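Local coordinates for protein cysteine synthase 3 (Entamoeba histolytica, PDB 6KR5) that probably makes L-cysteine from O-acetyl-L-serine and sulfide, using pyridoxal-5'-phosphate as its cofactor, at residues I140-Y143 against E144-I147; K148-P151 against N152-P156. All coordinates share one frame; numbering follows the deposited sequence.

Interaction 1 lies wholly within helix 135-149, while interaction 2 runs from the last turn of that helix into strand 154-156, so the two follow one another along the chain, with centres about 10 Å apart. Both are near the protein surface, although Leu146 in interaction 1 is buried against the four-stranded parallel sheet. Their chemistry follows their place. Residues 140-147 have regular helical hydrogen bonds, an aliphatic chain on a tyrosine face and a salt bridge; residues 148-156 rely on one weak backbone bond, a bridging water and a histidine packed on a tyrosine. They meet where the Tyr143 hydroxyl packs against Pro156.

Interaction 1: residues I140-Y143 against E144-I147; sequences IAKY and EELI
One face of the Tyr143 ring carries the side chain of Ile147, one helical turn further on. Ile147 CG1 sits 3.8 Å from the ring centroid, 24° off the normal, a CH-pi contact displaced toward the CE1-CZ side of the ring, and its CD1 reaches on to Tyr143 OH at 3.6 Å. The other flat group, the Glu144 carboxylate, stands almost perpendicular to the ring, planes 81° apart, with OE2 3.9 Å from Tyr143 CD1. The first torsion of the tyrosine brings its ring to the isoleucine, for Tyr143 CG is anti to its own N (chi1 171°) and the ring therefore leans along the helix toward the following turn. A branched aliphatic chain suits this place, since it can lay its CG1-CD1 arm along the ring while its backbone remains helical.

On another side of the helix, Lys142 curves and then extends, carrying NZ to 3.6 Å from Glu145 OE2. This is a salt bridge between oppositely charged residues three apart at the helix surface. The methylenes of the same lysine also pass Leu146, with CE 4.2 Å from Leu146 CG, so a long amphipathic chain can serve both neighbours. Beneath these side chains runs the i to i+4 ladder typical of an alpha helix; its bond from Ile147 N to Tyr143 O measures 2.9 Å and ties the backbones of the CH-pi pair.

The helix lies against one side of the parallel sheet. Tyr143, Leu146 and Ile147 all pack on Ile82 of strand 80-84, Tyr143 and Leu146 also on Val107 of strand 104-109, and Leu146 and Lys142 on Val128 of strand 126-130, while Tyr143 and Leu146 respectively touch Pro156 and Tyr154 of strand 154-156.

Interaction 2: residues K148-P151 against N152-P156; sequences KQHP and NKYFP
His150 lays its CB over one face of the Tyr154 ring in the turn that ends the helix of a beta-alpha-beta crossover, where helix 135-149 leads from strand 126-130 into strand 154-156, an edge strand of the four-stranded parallel sheet in this pyridoxal-phosphate enzyme. The CB is 3.8 Å from the ring centroid, 16° off the normal, so a methylene rather than the imidazole occupies the face. The imidazole itself is inclined to the tyrosine, their planes 49° apart, and its CD2 comes to 3.6 Å from Tyr154 CE2. Histidine suits the spot because it offers both an aliphatic carbon and a flat group for the phenol to rest against.

Lys153 runs beside His150 and points the same way. With its CG anti to the backbone N (chi1 -178°) and the chain extended beyond, it brings CD to 4.1 Å from His150 ND1. A long ion pair of Lys153 NZ with Glu80 is weak; backbone bonds from Lys153 and Phe155 to Glu80, by contrast, join this part of the chain to strand 80-84.

His150 is the first residue to leave helical geometry, and Pro151 follows it. Proline suits this position, having no N-H to offer as the chain turns away from the helix. Tyr154 also packs on Ile82 of strand 80-84.

The turn is closed through His150 O, which accepts a weak bond from Tyr154 N at 3.4 Å. A water donates to the same His150 O at 3.2 Å and to Tyr154 O at 3.1 Å.

Interaction 1: residues I140-Y143 against E144-I147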
ATOM      1  N   ILE B 140     -20.003  20.737   4.916  1.00 38.82           N
ATOM      2  CA  ILE B 140     -20.340  20.913   6.327  1.00 35.17           C
ATOM      3  C   ILE B 140     -21.822  21.226   6.479  1.00 35.39           C
ATOM      4  O   ILE B 140     -22.501  20.681   7.358  1.00 34.06           O
ATOM      5  CB  ILE B 140     -19.466  22.014   6.961  1.00 38.82           C
ATOM      6  CG1 ILE B 140     -17.984  21.631   6.918  1.00 43.58           C
ATOM      7  CG2 ILE B 140     -19.923  22.295   8.390  1.00 40.06           C
ATOM      8  CD1 ILE B 140     -17.523  20.770   8.084  1.00 46.87           C
ATOM      9  N   ALA B 141     -22.351  22.095   5.610  1.00 32.53           N
ATOM     10  CA  ALA B 141     -23.769  22.438   5.681  1.00 36.87           C
ATOM     11  C   ALA B 141     -24.647  21.214   5.447  1.00 36.46           C
ATOM     12  O   ALA B 141     -25.634  21.001   6.163  1.00 35.91           O
ATOM     13  CB  ALA B 141     -24.099  23.533   4.668  1.00 39.04           C
ATOM     14  N   LYS B 142     -24.306  20.397   4.448  1.00 35.12           N
ATOM     15  CA  LYS B 142     -25.094  19.200   4.175  1.00 30.68           C
ATOM     16  C   LYS B 142     -24.973  18.192   5.310  1.00 32.26           C
ATOM     17  O   LYS B 142     -25.946  17.508   5.647  1.00 32.11           O
ATOM     18  CB  LYS B 142     -24.652  18.575   2.849  1.00 28.73           C
ATOM     19  CG  LYS B 142     -25.390  17.296   2.493  1.00 32.71           C
ATOM     20  CD  LYS B 142     -26.872  17.558   2.271  1.00 41.76           C
ATOM     21  CE  LYS B 142     -27.598  16.288   1.864  1.00 45.99           C
ATOM     22  NZ  LYS B 142     -29.075  16.480   1.797  1.00 48.59           N
ATOM     23  N   TYR B 143     -23.782  18.084   5.905  1.00 30.19           N
ATOM     24  CA  TYR B 143     -23.588  17.168   7.025  1.00 30.21           C
ATOM     25  C   TYR B 143     -24.473  17.553   8.204  1.00 34.59           C
ATOM     26  O   TYR B 143     -25.171  16.705   8.774  1.00 33.98           O
ATOM     27  CB  TYR B 143     -22.114  17.153   7.433  1.00 30.79           C
ATOM     28  CG  TYR B 143     -21.834  16.409   8.717  1.00 28.16           C
ATOM     29  CD1 TYR B 143     -21.930  17.052   9.946  1.00 34.75           C
ATOM     30  CD2 TYR B 143     -21.473  15.067   8.705  1.00 29.30           C
ATOM     31  CE1 TYR B 143     -21.680  16.384  11.123  1.00 31.10           C
ATOM     32  CE2 TYR B 143     -21.208  14.390   9.885  1.00 22.69           C
ATOM     33  CZ  TYR B 143     -21.324  15.054  11.089  1.00 31.70           C
ATOM     34  OH  TYR B 143     -21.077  14.404  12.273  1.00 27.51           O
ATOM     35  N   GLU B 144     -24.442  18.833   8.593  1.00 37.39           N
ATOM     36  CA  GLU B 144     -25.227  19.286   9.740  1.00 35.19           C
ATOM     37  C   GLU B 144     -26.715  19.087   9.496  1.00 37.87           C
ATOM     38  O   GLU B 144     -27.454  18.701  10.409  1.00 38.55           O
ATOM     39  CB  GLU B 144     -24.927  20.755  10.041  1.00 31.88           C
ATOM     40  CG  GLU B 144     -23.499  21.042  10.475  1.00 39.03           C
ATOM     41  CD  GLU B 144     -23.143  20.412  11.811  1.00 49.65           C
ATOM     42  OE1 GLU B 144     -24.064  19.994  12.544  1.00 59.19           O
ATOM     43  OE2 GLU B 144     -21.935  20.333  12.131  1.00 46.07           O
ATOM     44  N   GLU B 145     -27.172  19.347   8.270  1.00 32.67           N
ATOM     45  CA  GLU B 145     -28.564  19.096   7.925  1.00 34.20           C
ATOM     46  C   GLU B 145     -28.916  17.624   8.106  1.00 41.61           C
ATOM     47  O   GLU B 145     -29.995  17.294   8.610  1.00 39.32           O
ATOM     48  CB  GLU B 145     -28.830  19.548   6.489  1.00 40.58           C
ATOM     49  CG  GLU B 145     -30.149  19.079   5.907  1.00 48.72           C
ATOM     50  CD  GLU B 145     -30.505  19.811   4.627  1.00 53.21           C
ATOM     51  OE1 GLU B 145     -30.598  21.057   4.662  1.00 62.20           O
ATOM     52  OE2 GLU B 145     -30.692  19.145   3.589  1.00 51.69           O
ATOM     53  N   LEU B 146     -28.006  16.727   7.722  1.00 33.98           N
ATOM     54  CA  LEU B 146     -28.274  15.298   7.846  1.00 35.86           C
ATOM     55  C   LEU B 146     -28.336  14.867   9.307  1.00 35.70           C
ATOM     56  O   LEU B 146     -29.205  14.075   9.688  1.00 36.98           O
ATOM     57  CB  LEU B 146     -27.203  14.503   7.104  1.00 29.47           C
ATOM     58  CG  LEU B 146     -27.365  14.402   5.592  1.00 37.67           C
ATOM     59  CD1 LEU B 146     -26.138  13.733   4.983  1.00 30.24           C
ATOM     60  CD2 LEU B 146     -28.621  13.634   5.240  1.00 31.30           C
ATOM     61  N   ILE B 147     -27.413  15.364  10.133  1.00 34.67           N
ATOM     62  CA  ILE B 147     -27.400  15.008  11.549  1.00 31.77           C
ATOM     63  C   ILE B 147     -28.685  15.459  12.229  1.00 40.17           C
ATOM     64  O   ILE B 147     -29.209  14.777  13.120  1.00 36.92           O
ATOM     65  CB  ILE B 147     -26.154  15.604  12.233  1.00 33.20           C
ATOM     66  CG1 ILE B 147     -24.889  14.941  11.694  1.00 36.42           C
ATOM     67  CG2 ILE B 147     -26.231  15.452  13.746  1.00 44.04           C
ATOM     68  CD1 ILE B 147     -24.547  13.649  12.400  1.00 34.19           C
TER

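Interaction 2: residues K148-P151 against N152-P156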
ATOM      1  N   LYS B 148     -29.220  16.612  11.819  1.00 39.97           N
ATOM      2  CA  LYS B 148     -30.468  17.095  12.404  1.00 39.74           C
ATOM      3  C   LYS B 148     -31.665  16.290  11.917  1.00 40.06           C
ATOM      4  O   LYS B 148     -32.649  16.141  12.651  1.00 36.22           O
ATOM      5  CB  LYS B 148     -30.659  18.580  12.088  1.00 36.70           C
ATOM      6  N   GLN B 149     -31.603  15.766  10.690  1.00 43.57           N
ATOM      7  CA  GLN B 149     -32.670  14.937  10.146  1.00 38.45           C
ATOM      8  C   GLN B 149     -32.612  13.496  10.638  1.00 41.71           C
ATOM      9  O   GLN B 149     -33.581  12.756  10.441  1.00 46.62           O
ATOM     10  CB  GLN B 149     -32.624  14.952   8.611  1.00 50.38           C
ATOM     11  CG  GLN B 149     -32.924  16.311   7.976  1.00 45.90           C
ATOM     12  CD  GLN B 149     -32.560  16.372   6.495  1.00 55.52           C
ATOM     13  OE1 GLN B 149     -31.559  15.796   6.059  1.00 45.89           O
ATOM     14  NE2 GLN B 149     -33.376  17.077   5.717  1.00 54.26           N
ATOM     15  N   HIS B 150     -31.510  13.079  11.261  1.00 39.57           N
ATOM     16  CA  HIS B 150     -31.337  11.700  11.728  1.00 36.16           C
ATOM     17  C   HIS B 150     -30.581  11.712  13.047  1.00 36.42           C
ATOM     18  O   HIS B 150     -29.443  11.236  13.144  1.00 42.10           O
ATOM     19  CB  HIS B 150     -30.619  10.859  10.670  1.00 40.25           C
ATOM     20  CG  HIS B 150     -31.366  10.767   9.374  1.00 47.10           C
ATOM     21  ND1 HIS B 150     -32.534  10.045   9.240  1.00 49.67           N
ATOM     22  CD2 HIS B 150     -31.125  11.320   8.162  1.00 44.82           C
ATOM     23  CE1 HIS B 150     -32.974  10.150   7.998  1.00 52.55           C
ATOM     24  NE2 HIS B 150     -32.136  10.917   7.324  1.00 49.39           N
ATOM     25  N   PRO B 151     -31.199  12.245  14.103  1.00 37.03           N
ATOM     26  CA  PRO B 151     -30.470  12.403  15.369  1.00 33.56           C
ATOM     27  C   PRO B 151     -30.135  11.089  16.057  1.00 34.41           C
ATOM     28  O   PRO B 151     -29.106  11.012  16.738  1.00 38.47           O
ATOM     29  CB  PRO B 151     -31.425  13.259  16.213  1.00 34.32           C
ATOM     30  CG  PRO B 151     -32.778  12.946  15.673  1.00 37.67           C
ATOM     31  CD  PRO B 151     -32.605  12.674  14.206  1.00 40.26           C
ATOM     32  N   ASN B 152     -30.960  10.052  15.898  1.00 29.50           N
ATOM     33  CA  ASN B 152     -30.712   8.769  16.543  1.00 34.97           C
ATOM     34  C   ASN B 152     -30.146   7.717  15.600  1.00 29.03           C
ATOM     35  O   ASN B 152     -29.505   6.767  16.065  1.00 31.92           O
ATOM     36  CB  ASN B 152     -32.006   8.231  17.161  1.00 35.40           C
ATOM     37  CG  ASN B 152     -32.691   9.250  18.037  1.00 39.53           C
ATOM     38  OD1 ASN B 152     -32.066   9.845  18.913  1.00 47.82           O
ATOM     39  ND2 ASN B 152     -33.978   9.467  17.798  1.00 44.63           N
ATOM     40  N   LYS B 153     -30.356   7.866  14.297  1.00 27.79           N
ATOM     41  CA  LYS B 153     -29.899   6.850  13.362  1.00 24.01           C
ATOM     42  C   LYS B 153     -28.410   6.967  13.064  1.00 24.79           C
ATOM     43  O   LYS B 153     -27.749   5.950  12.821  1.00 23.11           O
ATOM     44  CB  LYS B 153     -30.698   6.949  12.063  1.00 29.80           C
ATOM     45  CG  LYS B 153     -30.339   5.917  11.015  1.00 34.20           C
ATOM     46  CD  LYS B 153     -30.983   6.282   9.687  1.00 40.18           C
ATOM     47  CE  LYS B 153     -31.203   5.060   8.823  1.00 40.93           C
ATOM     48  NZ  LYS B 153     -32.228   5.308   7.769  1.00 42.14           N
ATOM     49  N   TYR B 154     -27.861   8.173  13.085  1.00 24.62           N
ATOM     50  CA  TYR B 154     -26.476   8.364  12.672  1.00 22.41           C
ATOM     51  C   TYR B 154     -25.543   8.413  13.872  1.00 23.38           C
ATOM     52  O   TYR B 154     -25.816   9.087  14.874  1.00 27.32           O
ATOM     53  CB  TYR B 154     -26.317   9.643  11.852  1.00 24.43           C
ATOM     54  CG  TYR B 154     -26.879   9.578  10.449  1.00 27.71           C
ATOM     55  CD1 TYR B 154     -27.220   8.367   9.868  1.00 30.75           C
ATOM     56  CD2 TYR B 154     -27.057  10.735   9.699  1.00 35.81           C
ATOM     57  CE1 TYR B 154     -27.734   8.311   8.581  1.00 34.33           C
ATOM     58  CE2 TYR B 154     -27.563  10.687   8.412  1.00 33.15           C
ATOM     59  CZ  TYR B 154     -27.902   9.473   7.861  1.00 30.39           C
ATOM     60  OH  TYR B 154     -28.411   9.424   6.587  1.00 33.01           O
ATOM     61  N   PHE B 155     -24.420   7.705  13.749  1.00 22.57           N
ATOM     62  CA  PHE B 155     -23.321   7.825  14.691  1.00 20.99           C
ATOM     63  C   PHE B 155     -22.250   8.705  14.066  1.00 21.64           C
ATOM     64  O   PHE B 155     -21.681   8.327  13.032  1.00 21.59           O
ATOM     65  CB  PHE B 155     -22.746   6.458  15.039  1.00 21.99           C
ATOM     66  CG  PHE B 155     -21.461   6.531  15.813  1.00 22.14           C
ATOM     67  CD1 PHE B 155     -21.479   6.751  17.183  1.00 26.91           C
ATOM     68  CD2 PHE B 155     -20.239   6.400  15.178  1.00 26.67           C
ATOM     69  CE1 PHE B 155     -20.296   6.829  17.900  1.00 27.39           C
ATOM     70  CE2 PHE B 155     -19.059   6.477  15.893  1.00 24.28           C
ATOM     71  CZ  PHE B 155     -19.087   6.699  17.251  1.00 25.56           C
ATOM     72  N   PRO B 156     -21.957   9.876  14.628  1.00 20.75           N
ATOM     73  CA  PRO B 156     -20.946  10.763  14.034  1.00 21.31           C
ATOM     74  C   PRO B 156     -19.542  10.340  14.454  1.00 20.52           C
ATOM     75  O   PRO B 156     -19.262  10.165  15.644  1.00 23.10           O
ATOM     76  CB  PRO B 156     -21.307  12.143  14.598  1.00 21.10           C
ATOM     77  CG  PRO B 156     -21.985  11.850  15.885  1.00 23.45           C
ATOM     78  CD  PRO B 156     -22.663  10.504  15.760  1.00 20.74           C
TER
HETATM   79  O   HOH W   1     -26.618  12.057  14.439  1.00 34.61           O